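Local coordinates for SusD homolog (Bacteroides thetaiotaomicron, PDB 3SGH), which probably binds glycan at the cell surface as a SusD-like outer-membrane lipoprotein, feeding its sugar to a partner TonB-dependent transporter, at residues Asn238-Val243 with Leu312-Met317; Val249-Cys254 with Ser302-Ala307; Asp428-Gly433 with Thr487-Ala492; Gln454-Phe459 with Gly481-Gly486. All coordinates share one frame; numbering follows the deposited sequence. Where two conformers were deposited one is given.

How the contacts relate
All four contacts are largely buried within one SusD/RagB-type chain, but they form two separate pairs. Contacts 1 and 2 have centres about 12 Å apart; contact 2 is nested inside the loop that contact 1 closes, and Y240 packs on L304 and I306 between them. Contacts 3 and 4, also about 12 Å apart, are nested likewise and joined by the D488-R455 salt bridge. Contact 1 caps a helix, contact 2 mixes a backbone bond with apolar packing, and contact 3 rests on arginine against tryptophan. Contact 4, its centre farthest from the chain's centre (about 18 Å, against 14 to 16 Å), is charged and hydrated, with R458 and D483 partly exposed.

Contact 1 (Asn238-Val243 with Leu312-Met317); sequences NGYAIV and LPQPVM
Opposite N238, the Q314 side chain has CG anti to its carbonyl carbon (chi1 -70°) and runs on extended, which delivers its amide to the start of helix 239-245. N238 instead has CG between its backbone N and carbonyl carbon, and its amide divides its work between the helix and the other segment. OE1 of Q314 takes the N-H of G239 at 2.8 Å, with the donor nearly in line with the C=O bond although the hydrogen bond is bent at the hydrogen, with an N-H...O angle of 132°. The same oxygen is reached more weakly by the N-H of Y240, whose N is 3.5 Å from it. N238 serves the next amide: its OD1 accepts from A241 N at 2.8 Å. Its ND2 turns the other way, donating to the carbonyl O of L312 at 3.0 Å, with that oxygen close to the amide plane of N238. ND2 also donates to I306 O, while N232 donates to L312 O as well, so both ends of this bond have second partners.

Carbon contacts complete the join. CG of Q314 lies 3.7 Å from CB of N238, and the Q314 amide passes obliquely by the Y240 ring, CD2 of Y240 lying 3.8 Å from CD of Q314; the two planes are 48° apart. C36 and N40 of helix 33-40 also touch the Q314 side chain. Two side chains, the local N238 and Q314 from segment 312-317, thus help to satisfy the first backbone amides of helix 239-245 at a buried contact: a helix N-cap at N238, supplemented from a distant part of the chain.

Contact 2 (Val249-Cys254 with Ser302-Ala307); sequences VRANAC and SKLFIA
Between A251 and S302 runs a single direct hydrogen bond: A251 N donates to S302 O at 2.9 Å, with an N-H...O angle of 163°. A second backbone link goes through a water, which donates to V249 O and accepts from L304 N, the latter at 3.0 Å. Strand 249-251 is thereby tied to the incoming loop at two points, one direct and one hydrated.

The apolar contacts centre on L304. Its CD2 methyl lies 3.9 Å from CA of A251 and its CD1 methyl 4.3 Å from CG2 of V249, bringing the two branches against different residues of the strand. CB of A251 meets CB of S302 at 4.0 Å. The hydroxyl of S302 is engaged elsewhere, with T272 and V283.

The charged side chains lie alongside each other, pointing the same way. R250 bends at chi2 (-70°), and K303 lays its aliphatic part over one face of the guanidinium, CG being 3.7 Å from NE and displaced toward the rim. The two positive ends stay apart, with K303 NZ 6.0 Å from R250 NH2. NH1 of R250 turns back to the carbonyl of its own neighbour, V249 O, and also donates to S244 O, while NH2 donates to A299 O; these carbonyls hold the flat group in place beneath the lysine chain.

R250 and N252 also bond through their backbones to T51 and Q49. The arrangement is that of a short two-stranded antiparallel sheet, 50-52 with 249-251, flanked by a loop without regular strand structure, just before N252 caps helix 253-261.

Contact 3 (Asp428-Gly433 with Thr487-Ala492); sequences DFRRTG and TDLWWA
R430 and W491 join the C-terminal part of helix 424-432 to a type I beta turn, L489 to A492, within the SusD-like fold. W491 stands in the turn with CG between its backbone N and carbonyl carbon (chi1 52°), and the six-membered part of its indole reaches the helix. CH2 sits over the centre of one face of the R430 guanidinium, 3.6 Å from CZ. The planes are 75° apart, making this a steep approach of the indole edge to the guanidinium face, with NH2 of R430 lying near the plane of the indole. CZ3 of W491 lies 4.1 Å from CB of R431, which is at the edge of the ring.

L489 touches the same guanidinium obliquely, its CD1 methyl 3.5 Å from NH1. The charged nitrogens have polar partners beyond the two segments: NH1 donates to R455 O and NH2 to S118 O, which would fix the rotation of the group against the tryptophan. A492 comes close to the helix backbone, its CA 3.7 Å from R430 O, and R430 also bonds to M493 through the backbone.

R431 points its charge elsewhere, to E328 and to D428 one turn back. Its NH2 meets OD1 of D428 at 3.0 Å from above the carboxylate plane, and that oxygen lies in the guanidinium plane of R431.

Contact 4 (Gln454-Phe459 with Gly481-Gly486); sequences QRRLRF and GKDSNG
The guanidinium of R456 carries D483 and S484 O at its edge, in its own plane, while its NH2 stands 3.4 Å above one face of the F459 ring, offset toward the rim. Farther along, the amides of Q454 and N485 are stacked with their planes 10° apart, NE2 of Q454 lying 3.5 Å from CG of N485. The N485 amide also has OD1 at the edge of the R458 guanidinium, 2.9 Å from NE.

D483 OD1 is gripped by three donors. In a salt bridge, NH1 of R456 meets the anti lone pair of D483 OD1 at 2.8 Å; NH2 comes from the same anti side but tilted out of the carboxylate plane, and F459 N donates to the syn lone pair of the same oxygen at 3.1 Å. CG of D483 is anti to its backbone N (chi1 -177°), which carries the carboxylate carbon toward segment 454-459; OD2 bonds to Y464. NH1 of R456 also donates to S484 O. N485 O takes two backbone amides, R455 N at 2.8 Å and R456 N at 3.3 Å.

Waters extend the network. One joins Q454 NE2 to N485 OD1, one R458 NH2 to N485 ND2, and one R458 NH1 to D483 OD2. Two irregular loops flanking helices 461-466 and 468-477 are closed on each other here, with an inverse gamma turn centred on D483 and an ST turn at S484.

Contact 1 (Asn238-Val243 with Leu312-Met317)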
# COMPACT_ATOMS: atom_id res chain seq x y z
N ASN A 238 12.30 5.86 -12.92
CA ASN A 238 11.68 5.22 -11.79
C ASN A 238 12.55 4.10 -11.21
O ASN A 238 13.39 3.52 -11.90
CB ASN A 238 10.22 4.80 -12.07
CG ASN A 238 10.11 3.65 -13.06
OD1 ASN A 238 10.54 2.55 -12.75
ND2 ASN A 238 9.43 3.88 -14.23
N GLY A 239 12.36 3.85 -9.94
CA GLY A 239 13.11 2.81 -9.24
C GLY A 239 12.74 1.42 -9.64
O GLY A 239 13.59 0.54 -9.61
N TYR A 240 11.49 1.20 -10.06
CA TYR A 240 11.07 -0.15 -10.46
C TYR A 240 11.88 -0.61 -11.64
O TYR A 240 12.26 -1.78 -11.69
CB TYR A 240 9.60 -0.21 -10.79
CG TYR A 240 8.60 -0.23 -9.63
CD1 TYR A 240 8.44 -1.34 -8.81
CD2 TYR A 240 7.77 0.87 -9.41
CE1 TYR A 240 7.53 -1.38 -7.83
CE2 TYR A 240 6.81 0.84 -8.42
CZ TYR A 240 6.67 -0.28 -7.64
OH TYR A 240 5.71 -0.36 -6.65
N ALA A 241 12.15 0.28 -12.59
CA ALA A 241 12.89 -0.12 -13.78
C ALA A 241 14.32 -0.54 -13.40
O ALA A 241 14.87 -1.50 -13.97
CB ALA A 241 12.90 0.97 -14.80
N ILE A 242 14.90 0.14 -12.41
CA ILE A 242 16.23 -0.21 -11.92
C ILE A 242 16.17 -1.60 -11.21
O ILE A 242 16.94 -2.49 -11.56
CB ILE A 242 16.84 0.89 -11.02
CG1 ILE A 242 17.00 2.21 -11.84
CG2 ILE A 242 18.23 0.39 -10.43
CD1 ILE A 242 17.21 3.50 -10.99
N VAL A 243 15.31 -1.76 -10.20
CA VAL A 243 15.18 -3.03 -9.47
C VAL A 243 14.87 -4.17 -10.44
O VAL A 243 15.49 -5.25 -10.40
CB VAL A 243 14.19 -2.90 -8.33
CG1 VAL A 243 14.08 -4.21 -7.53
CG2 VAL A 243 14.61 -1.73 -7.40
N LEU A 312 8.33 6.47 -16.87
CA LEU A 312 7.01 6.41 -16.29
C LEU A 312 7.04 6.83 -14.81
O LEU A 312 7.95 6.45 -14.07
CB LEU A 312 6.37 5.04 -16.45
CG LEU A 312 5.94 4.62 -17.88
CD1 LEU A 312 5.68 3.13 -17.84
CD2 LEU A 312 4.73 5.44 -18.31
N PRO A 313 6.07 7.66 -14.39
CA PRO A 313 6.05 8.17 -13.01
C PRO A 313 5.50 7.12 -12.04
O PRO A 313 4.46 6.49 -12.32
CB PRO A 313 5.09 9.38 -13.10
CG PRO A 313 4.12 9.03 -14.19
CD PRO A 313 5.01 8.25 -15.22
N GLN A 314 6.13 6.96 -10.88
CA GLN A 314 5.59 6.07 -9.87
C GLN A 314 4.29 6.63 -9.29
O GLN A 314 4.20 7.83 -8.99
CB GLN A 314 6.62 5.76 -8.78
CG GLN A 314 7.73 4.86 -9.37
CD GLN A 314 8.73 4.34 -8.36
OE1 GLN A 314 9.82 3.94 -8.77
NE2 GLN A 314 8.37 4.29 -7.06
N PRO A 315 3.26 5.77 -9.15
CA PRO A 315 1.95 6.15 -8.60
C PRO A 315 1.94 6.30 -7.09
O PRO A 315 2.73 5.65 -6.38
CB PRO A 315 1.04 5.00 -8.99
CG PRO A 315 1.93 3.85 -9.10
CD PRO A 315 3.25 4.36 -9.60
N VAL A 316 1.06 7.17 -6.59
CA VAL A 316 0.86 7.36 -5.17
C VAL A 316 -0.55 6.88 -4.79
O VAL A 316 -0.71 5.99 -3.96
CB VAL A 316 1.07 8.78 -4.72
CG1 VAL A 316 0.83 8.88 -3.16
CG2 VAL A 316 2.48 9.31 -5.14
N MSE A 317 -1.59 7.43 -5.42
CA MSE A 317 -2.93 7.09 -5.03
C MSE A 317 -3.86 7.35 -6.18
O MSE A 317 -3.81 8.43 -6.79
CB MSE A 317 -3.33 7.93 -3.83
CG MSE A 317 -4.75 7.65 -3.34
SE MSE A 317 -5.24 8.96 -1.91
CE MSE A 317 -4.18 8.18 -0.63

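Contact 2 (Val249-Cys254 with Ser302-Ala307)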
# COMPACT_ATOMS: atom_id res chain seq x y z
N VAL A 249 12.90 -7.98 -9.03
CA VAL A 249 11.45 -7.95 -8.89
C VAL A 249 10.76 -8.35 -10.17
O VAL A 249 11.21 -7.99 -11.25
CB VAL A 249 10.96 -6.56 -8.34
CG1 VAL A 249 11.13 -5.46 -9.43
CG2 VAL A 249 9.52 -6.65 -7.79
N ARG A 250 9.70 -9.17 -10.02
CA ARG A 250 8.87 -9.59 -11.13
C ARG A 250 7.40 -9.54 -10.70
O ARG A 250 7.09 -9.28 -9.55
CB ARG A 250 9.26 -11.00 -11.61
CG ARG A 250 10.59 -11.10 -12.36
CD ARG A 250 10.54 -10.46 -13.71
NE ARG A 250 11.76 -10.47 -14.48
CZ ARG A 250 12.70 -9.50 -14.51
NH1 ARG A 250 12.62 -8.45 -13.71
NH2 ARG A 250 13.74 -9.62 -15.31
N ALA A 251 6.49 -9.78 -11.62
CA ALA A 251 5.07 -9.87 -11.31
C ALA A 251 4.85 -11.09 -10.37
O ALA A 251 5.47 -12.13 -10.51
CB ALA A 251 4.26 -10.00 -12.60
N ASN A 252 3.92 -10.95 -9.46
CA ASN A 252 3.58 -11.98 -8.48
C ASN A 252 2.52 -12.91 -9.06
O ASN A 252 1.55 -12.49 -9.72
CB ASN A 252 3.08 -11.29 -7.19
CG ASN A 252 2.88 -12.23 -6.03
OD1 ASN A 252 2.19 -13.25 -6.13
ND2 ASN A 252 3.41 -11.84 -4.88
N ALA A 253 2.75 -14.22 -8.86
CA ALA A 253 1.85 -15.28 -9.26
C ALA A 253 0.40 -15.00 -8.91
O ALA A 253 -0.52 -15.36 -9.65
CB ALA A 253 2.29 -16.56 -8.50
N CYS A 254 0.19 -14.41 -7.74
CA CYS A 254 -1.14 -14.21 -7.20
C CYS A 254 -2.00 -13.21 -8.02
O CYS A 254 -3.00 -13.61 -8.57
CB CYS A 254 -1.02 -13.75 -5.74
SG CYS A 254 -2.60 -13.54 -4.92
N SER A 302 6.88 -12.80 -16.31
CA SER A 302 6.26 -11.49 -16.48
C SER A 302 6.87 -10.40 -15.59
O SER A 302 7.02 -10.60 -14.36
CB SER A 302 4.77 -11.55 -16.24
OG SER A 302 4.14 -12.27 -17.27
N LYS A 303 7.17 -9.27 -16.21
CA LYS A 303 7.68 -8.11 -15.53
C LYS A 303 6.56 -7.13 -15.24
O LYS A 303 5.47 -7.19 -15.82
CB LYS A 303 8.72 -7.41 -16.38
CG LYS A 303 9.89 -8.30 -16.80
CD LYS A 303 10.93 -7.60 -17.67
CE LYS A 303 10.46 -7.53 -19.14
NZ LYS A 303 11.42 -6.89 -20.16
N LEU A 304 6.82 -6.23 -14.30
CA LEU A 304 5.92 -5.11 -14.06
C LEU A 304 6.07 -4.16 -15.26
O LEU A 304 7.19 -3.78 -15.65
CB LEU A 304 6.32 -4.39 -12.75
CG LEU A 304 6.53 -5.24 -11.49
CD1 LEU A 304 6.97 -4.35 -10.34
CD2 LEU A 304 5.24 -5.99 -11.12
N PHE A 305 4.92 -3.76 -15.82
CA PHE A 305 4.90 -2.87 -16.97
C PHE A 305 5.68 -1.56 -16.70
O PHE A 305 6.39 -1.04 -17.56
CB PHE A 305 3.49 -2.55 -17.39
CG PHE A 305 3.44 -1.72 -18.65
CD1 PHE A 305 3.44 -0.34 -18.59
CD2 PHE A 305 3.51 -2.34 -19.89
CE1 PHE A 305 3.49 0.43 -19.77
CE2 PHE A 305 3.55 -1.61 -21.06
CZ PHE A 305 3.53 -0.19 -21.01
N ILE A 306 5.55 -1.02 -15.50
CA ILE A 306 6.16 0.28 -15.16
C ILE A 306 7.69 0.20 -15.26
O ILE A 306 8.32 1.21 -15.54
CB ILE A 306 5.73 0.77 -13.74
CG1 ILE A 306 6.05 2.27 -13.53
CG2 ILE A 306 6.35 -0.14 -12.66
CD1 ILE A 306 5.39 2.82 -12.21
N ALA A 307 8.26 -1.00 -15.12
CA ALA A 307 9.71 -1.23 -15.30
C ALA A 307 10.17 -1.12 -16.76
O ALA A 307 11.39 -0.99 -16.98
CB ALA A 307 10.15 -2.62 -14.74
O HOH W 1 9.58 -6.54 -13.20

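Contact 3 (Asp428-Gly433 with Thr487-Ala492)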
# COMPACT_ATOMS: atom_id res chain seq x y z
N ASP A 428 -5.49 -4.91 3.68
CA ASP A 428 -6.88 -5.42 3.56
C ASP A 428 -6.95 -6.90 3.93
O ASP A 428 -7.90 -7.35 4.61
CB ASP A 428 -7.50 -5.17 2.16
CG ASP A 428 -7.92 -3.69 1.94
OD1 ASP A 428 -7.82 -2.87 2.89
OD2 ASP A 428 -8.40 -3.37 0.82
N PHE A 429 -5.95 -7.68 3.57
CA PHE A 429 -5.95 -9.09 3.95
C PHE A 429 -5.87 -9.23 5.52
O PHE A 429 -6.59 -10.02 6.12
CB PHE A 429 -4.86 -9.88 3.26
CG PHE A 429 -4.76 -11.31 3.78
CD1 PHE A 429 -5.69 -12.26 3.40
CD2 PHE A 429 -3.78 -11.65 4.70
CE1 PHE A 429 -5.63 -13.54 3.91
CE2 PHE A 429 -3.71 -12.94 5.23
CZ PHE A 429 -4.65 -13.89 4.83
N ARG A 430 -4.96 -8.48 6.14
CA ARG A 430 -4.80 -8.58 7.59
C ARG A 430 -6.06 -8.10 8.29
O ARG A 430 -6.41 -8.59 9.36
CB ARG A 430 -3.58 -7.76 8.05
CG ARG A 430 -2.28 -8.46 7.76
CD ARG A 430 -1.06 -7.64 8.29
NE ARG A 430 -0.84 -6.46 7.49
CZ ARG A 430 -0.17 -5.38 7.88
NH1 ARG A 430 0.42 -5.37 9.05
NH2 ARG A 430 -0.10 -4.31 7.09
N ARG A 431 -6.78 -7.17 7.64
CA ARG A 431 -7.99 -6.60 8.25
C ARG A 431 -9.23 -7.48 8.07
O ARG A 431 -10.08 -7.52 8.96
CB ARG A 431 -8.23 -5.17 7.70
CG ARG A 431 -9.42 -4.41 8.32
CD ARG A 431 -9.46 -2.98 7.86
NE ARG A 431 -9.51 -2.84 6.40
CZ ARG A 431 -10.61 -2.91 5.64
NH1 ARG A 431 -11.79 -3.10 6.20
NH2 ARG A 431 -10.51 -2.81 4.32
N THR A 432 -9.36 -8.12 6.89
CA THR A 432 -10.64 -8.75 6.49
C THR A 432 -10.54 -10.20 5.99
O THR A 432 -11.59 -10.88 5.87
CB THR A 432 -11.31 -7.98 5.32
OG1 THR A 432 -10.53 -8.16 4.12
CG2 THR A 432 -11.43 -6.49 5.61
N GLY A 433 -9.35 -10.65 5.66
CA GLY A 433 -9.13 -11.91 4.95
C GLY A 433 -9.18 -11.85 3.42
O GLY A 433 -8.95 -12.88 2.76
N THR A 487 2.87 -11.25 15.50
CA THR A 487 2.01 -10.45 16.35
C THR A 487 1.13 -9.52 15.54
O THR A 487 1.61 -8.83 14.67
CB THR A 487 2.82 -9.65 17.39
OG1 THR A 487 3.40 -10.57 18.32
CG2 THR A 487 1.97 -8.69 18.20
N ASP A 488 -0.17 -9.54 15.85
CA ASP A 488 -1.13 -8.70 15.18
C ASP A 488 -1.09 -7.25 15.64
O ASP A 488 -0.93 -6.94 16.82
CB ASP A 488 -2.53 -9.29 15.31
CG ASP A 488 -2.86 -10.28 14.17
OD1 ASP A 488 -2.70 -9.93 12.97
OD2 ASP A 488 -3.29 -11.43 14.51
N LEU A 489 -1.27 -6.38 14.65
CA LEU A 489 -1.51 -4.98 14.88
C LEU A 489 -2.93 -4.69 15.43
O LEU A 489 -3.84 -5.49 15.31
CB LEU A 489 -1.24 -4.21 13.60
CG LEU A 489 0.21 -4.32 13.11
CD1 LEU A 489 0.47 -3.40 11.93
CD2 LEU A 489 1.22 -4.00 14.24
N TRP A 490 -3.09 -3.47 15.94
CA TRP A 490 -4.27 -3.10 16.73
C TRP A 490 -5.56 -3.19 15.88
O TRP A 490 -6.63 -3.60 16.36
CB TRP A 490 -4.03 -1.68 17.24
CG TRP A 490 -5.16 -0.98 17.85
CD1 TRP A 490 -5.74 -1.23 19.08
CD2 TRP A 490 -5.80 0.20 17.34
NE1 TRP A 490 -6.72 -0.29 19.33
CE2 TRP A 490 -6.78 0.58 18.27
CE3 TRP A 490 -5.65 0.96 16.19
CZ2 TRP A 490 -7.63 1.69 18.07
CZ3 TRP A 490 -6.49 2.05 15.99
CH2 TRP A 490 -7.46 2.39 16.91
N TRP A 491 -5.42 -2.80 14.62
CA TRP A 491 -6.52 -2.76 13.67
C TRP A 491 -6.70 -4.05 12.89
O TRP A 491 -7.70 -4.19 12.18
CB TRP A 491 -6.33 -1.61 12.67
CG TRP A 491 -4.97 -1.62 12.00
CD1 TRP A 491 -3.88 -0.92 12.39
CD2 TRP A 491 -4.57 -2.38 10.83
NE1 TRP A 491 -2.81 -1.18 11.54
CE2 TRP A 491 -3.21 -2.05 10.57
CE3 TRP A 491 -5.22 -3.25 9.97
CZ2 TRP A 491 -2.50 -2.63 9.52
CZ3 TRP A 491 -4.52 -3.81 8.90
CH2 TRP A 491 -3.17 -3.51 8.70
N ALA A 492 -5.76 -5.00 13.02
CA ALA A 492 -5.81 -6.24 12.20
C ALA A 492 -6.79 -7.20 12.82
O ALA A 492 -7.02 -7.18 14.03
CB ALA A 492 -4.43 -6.90 12.13

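Contact 4 (Gln454-Phe459 with Gly481-Gly486)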
# COMPACT_ATOMS: atom_id res chain seq x y z
N GLN A 454 2.83 -13.32 7.60
CA GLN A 454 3.49 -12.36 8.48
C GLN A 454 2.49 -11.28 8.83
O GLN A 454 1.73 -10.86 7.99
CB GLN A 454 4.74 -11.75 7.80
CG GLN A 454 5.46 -10.75 8.71
CD GLN A 454 6.94 -10.60 8.41
OE1 GLN A 454 7.55 -11.44 7.70
NE2 GLN A 454 7.56 -9.54 8.98
N ARG A 455 2.46 -10.84 10.08
CA ARG A 455 1.39 -9.99 10.57
C ARG A 455 1.86 -8.52 10.77
O ARG A 455 1.03 -7.61 10.79
CB ARG A 455 0.80 -10.58 11.82
CG ARG A 455 0.31 -11.99 11.67
CD ARG A 455 -0.75 -12.20 10.55
NE ARG A 455 -1.98 -11.44 10.80
CZ ARG A 455 -3.04 -11.39 9.99
NH1 ARG A 455 -3.05 -12.01 8.83
NH2 ARG A 455 -4.13 -10.70 10.34
N ARG A 456 3.17 -8.33 10.91
CA ARG A 456 3.80 -7.02 11.11
C ARG A 456 5.31 -7.11 10.92
O ARG A 456 5.89 -8.19 10.95
CB ARG A 456 3.52 -6.49 12.52
CG ARG A 456 4.21 -7.22 13.65
CD ARG A 456 3.78 -6.75 15.01
NE ARG A 456 4.54 -5.55 15.40
CZ ARG A 456 5.73 -5.59 16.00
NH1 ARG A 456 6.34 -6.75 16.25
NH2 ARG A 456 6.34 -4.45 16.34
N LEU A 457 5.95 -5.95 10.77
CA LEU A 457 7.39 -5.85 10.92
C LEU A 457 7.69 -5.57 12.40
O LEU A 457 6.84 -5.07 13.12
CB LEU A 457 7.94 -4.73 10.03
CG LEU A 457 8.25 -5.13 8.58
CD1 LEU A 457 7.09 -5.83 7.89
CD2 LEU A 457 8.69 -3.88 7.79
N ARG A 458 8.91 -5.89 12.83
CA ARG A 458 9.34 -5.72 14.19
C ARG A 458 10.00 -4.36 14.38
O ARG A 458 10.39 -3.70 13.40
CB ARG A 458 10.33 -6.83 14.57
CG ARG A 458 9.70 -8.21 14.66
CD ARG A 458 10.72 -9.30 14.99
NE ARG A 458 11.59 -9.53 13.82
CZ ARG A 458 12.82 -9.05 13.67
NH1 ARG A 458 13.40 -8.33 14.62
NH2 ARG A 458 13.50 -9.28 12.55
N PHE A 459 10.11 -3.97 15.65
CA PHE A 459 10.86 -2.79 16.07
C PHE A 459 12.35 -2.98 15.65
O PHE A 459 12.85 -4.12 15.54
CB PHE A 459 10.71 -2.58 17.58
CG PHE A 459 9.27 -2.38 18.06
CD1 PHE A 459 8.38 -1.64 17.32
CD2 PHE A 459 8.88 -2.89 19.27
CE1 PHE A 459 7.09 -1.39 17.79
CE2 PHE A 459 7.60 -2.66 19.76
CZ PHE A 459 6.71 -1.93 19.04
N GLY A 481 1.92 -8.51 23.54
CA GLY A 481 3.13 -8.21 24.32
C GLY A 481 4.46 -8.77 23.82
O GLY A 481 5.44 -8.84 24.56
N LYS A 482 4.53 -9.14 22.55
CA LYS A 482 5.72 -9.73 21.97
C LYS A 482 6.09 -9.04 20.67
O LYS A 482 5.25 -8.92 19.77
CB LYS A 482 5.46 -11.21 21.67
CG LYS A 482 6.72 -12.02 21.63
CD LYS A 482 6.54 -13.45 21.08
CE LYS A 482 7.92 -14.07 20.82
NZ LYS A 482 7.73 -15.41 20.23
N ASP A 483 7.35 -8.63 20.53
CA ASP A 483 7.82 -7.98 19.30
C ASP A 483 8.20 -9.06 18.28
O ASP A 483 9.37 -9.38 18.09
CB ASP A 483 9.01 -7.05 19.62
CG ASP A 483 9.53 -6.27 18.40
OD1 ASP A 483 8.76 -6.09 17.41
OD2 ASP A 483 10.73 -5.83 18.44
N SER A 484 7.18 -9.62 17.64
CA SER A 484 7.26 -10.72 16.72
C SER A 484 6.70 -10.37 15.35
O SER A 484 5.73 -9.59 15.26
CB SER A 484 6.41 -11.87 17.28
OG SER A 484 6.31 -12.95 16.39
N ASN A 485 7.23 -11.03 14.32
CA ASN A 485 6.64 -10.98 12.97
C ASN A 485 5.19 -11.48 12.94
O ASN A 485 4.42 -11.14 12.05
CB ASN A 485 7.43 -11.87 11.99
CG ASN A 485 8.81 -11.35 11.67
OD1 ASN A 485 9.26 -10.30 12.20
ND2 ASN A 485 9.53 -12.09 10.82
N GLY A 486 4.84 -12.34 13.89
CA GLY A 486 3.51 -12.97 13.89
C GLY A 486 2.47 -12.32 14.81
O GLY A 486 1.32 -12.80 14.90
O HOH W 2 10.34 -9.00 9.82
O HOH W 3 12.46 -11.59 10.90
O HOH W 4 12.76 -7.23 17.23